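Local coordinates for protein acetamidase (Bacillus halodurans, PDB 2II1) that probably hydrolyses carbon-nitrogen bonds in linear amides and binds calcium ions, at residues A[68-71]-A[72-75]. Residues are numbered along the deposited sequence; the frame is centred on the assembly and turned at random.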
ATOM      1  N   GLY A  68      10.583  22.307  27.384  1.00 12.65           N
ATOM      2  CA  GLY A  68       9.276  21.842  27.878  1.00 14.86           C
ATOM      3  C   GLY A  68       8.966  20.393  27.517  1.00 15.73           C
ATOM      4  O   GLY A  68       8.094  19.766  28.148  1.00 16.51           O
ATOM      5  N   ALA A  69       9.677  19.875  26.498  1.00 12.84           N
ATOM      6  CA  ALA A  69       9.558  18.500  26.038  1.00 14.00           C
ATOM      7  C   ALA A  69      10.366  17.621  26.972  1.00 13.30           C
ATOM      8  O   ALA A  69      11.552  17.855  27.174  1.00 14.05           O
ATOM      9  CB  ALA A  69      10.072  18.346  24.581  1.00 10.16           C
ATOM     10  N   ARG A  70       9.709  16.599  27.510  1.00 13.47           N
ATOM     11  CA  ARG A  70      10.268  15.703  28.504  1.00 12.84           C
ATOM     12  C   ARG A  70      10.033  14.259  28.096  1.00 11.43           C
ATOM     13  O   ARG A  70       9.100  13.973  27.373  1.00 13.40           O
ATOM     14  CB  ARG A  70       9.611  15.985  29.870  1.00 11.64           C
ATOM     15  CG  ARG A  70       9.842  17.411  30.406  1.00 15.92           C
ATOM     16  CD  ARG A  70      11.319  17.605  30.754  1.00 14.49           C
ATOM     17  NE  ARG A  70      11.600  18.918  31.314  1.00 12.89           N
ATOM     18  CZ  ARG A  70      12.758  19.271  31.858  1.00 15.00           C
ATOM     19  NH1 ARG A  70      13.752  18.392  31.947  1.00 16.91           N
ATOM     20  NH2 ARG A  70      12.918  20.505  32.348  1.00 15.97           N
ATOM     21  N   ARG A  71      10.882  13.348  28.552  1.00 13.38           N
ATOM     22  CA  ARG A  71      10.661  11.908  28.353  1.00 15.69           C
ATOM     23  C   ARG A  71       9.208  11.520  28.578  1.00 15.44           C
ATOM     24  O   ARG A  71       8.649  11.830  29.625  1.00 15.43           O
ATOM     25  CB  ARG A  71      11.507  11.086  29.332  1.00 17.89           C
ATOM     26  CG  ARG A  71      12.948  10.956  28.971  1.00 25.22           C
ATOM     27  CD  ARG A  71      13.826  10.536  30.156  1.00 35.45           C
ATOM     28  NE  ARG A  71      15.127  10.045  29.691  1.00 45.77           N
ATOM     29  CZ  ARG A  71      16.183  10.809  29.388  1.00 48.65           C
ATOM     30  NH1 ARG A  71      16.146  12.143  29.511  1.00 46.34           N
ATOM     31  NH2 ARG A  71      17.302  10.228  28.955  1.00 46.84           N
ATOM     32  N   GLY A  72       8.610  10.829  27.608  1.00 14.31           N
ATOM     33  CA  GLY A  72       7.192  10.419  27.673  1.00 14.65           C
ATOM     34  C   GLY A  72       6.195  11.293  26.914  1.00 13.08           C
ATOM     35  O   GLY A  72       5.086  10.851  26.629  1.00 15.25           O
ATOM     36  N   ASP A  73       6.588  12.524  26.588  1.00 12.44           N
ATOM     37  CA  ASP A  73       5.783  13.442  25.769  1.00 13.11           C
ATOM     38  C   ASP A  73       5.866  12.974  24.310  1.00 13.75           C
ATOM     39  O   ASP A  73       6.572  12.027  23.983  1.00 14.74           O
ATOM     40  CB  ASP A  73       6.292  14.905  25.875  1.00 11.35           C
ATOM     41  CG  ASP A  73       6.171  15.500  27.297  1.00 17.96           C
ATOM     42  OD1 ASP A  73       5.709  14.815  28.226  1.00 14.14           O
ATOM     43  OD2 ASP A  73       6.567  16.669  27.501  1.00 17.07           O
HETATM   44  N   MSE A  74       5.120  13.645  23.453  1.00 15.92           N
HETATM   45  CA  MSE A  74       5.298  13.529  22.024  1.00 16.70           C
HETATM   46  C   MSE A  74       5.399  14.904  21.404  1.00 15.96           C
HETATM   47  O   MSE A  74       4.990  15.911  22.020  1.00 15.06           O
HETATM   48  CB  MSE A  74       4.189  12.678  21.373  1.00 17.44           C
HETATM   49  CG  MSE A  74       2.769  12.945  21.774  1.00 17.57           C
HETATM   50 SE   MSE A  74       1.515  12.073  20.490  0.75 20.96          SE
HETATM   51  CE  MSE A  74       0.028  13.378  20.630  1.00 17.14           C
ATOM     52  N   LEU A  75       6.006  14.974  20.220  1.00 14.55           N
ATOM     53  CA  LEU A  75       5.979  16.223  19.468  1.00 11.76           C
ATOM     54  C   LEU A  75       4.841  16.145  18.497  1.00 12.69           C
ATOM     55  O   LEU A  75       4.609  15.091  17.874  1.00 12.28           O
ATOM     56  CB  LEU A  75       7.270  16.457  18.700  1.00 12.59           C
ATOM     57  CG  LEU A  75       8.521  16.774  19.517  1.00 15.40           C
ATOM     58  CD1 LEU A  75       9.640  17.006  18.553  1.00  7.09           C
ATOM     59  CD2 LEU A  75       8.336  17.985  20.447  1.00 13.44           C
TER
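Arg70 and Asp73 close a tight turn by pairing twice, once through the backbone alone and once through the aspartate side chain. Asp73 N donates to Arg70 O at 3.0 Å, a nearly straight bond (164°) that closes a type II beta turn, with Arg71 and Gly72 at its corners. In return the carboxylate reaches back across the open end of the turn to Arg70: Asp73 OD2 lies 3.1 Å from Arg70 N and accepts its hydrogen bond, although the exact place of this oxygen is somewhat uncertain. The side chain reaches back because CG stands beside its own backbone N and anti to the carbonyl carbon (chi1 -64°), which also brings Asp73 CG to 3.3 Å from Arg70 O. Gly72 takes the third position of the turn with a positive phi of 99°, where a CB would run into Arg71 O. Beyond the two hydrogen bonds, Ala69 CB and Leu75 CD2 make a loose apolar contact at 4.5 Å, and both side chains also rest on strand 201-210. Farther out, Lys211 forms a salt bridge with Asp73 OD2 and a hydrogen bond with Gly68 O, while the guanidinium of Arg70 leads away to a salt bridge with Asp174. Were Asp73 replaced by an alanine, Arg70 N would probably lose its acceptor and Lys211 its carboxylate partner. The arrangement is a beta turn reinforced by a side chain, leading from strand 60-67 into strand 74-84; its buried carboxylate, shared between a backbone N-H and a lysine, is probably stabilised in the ionised form.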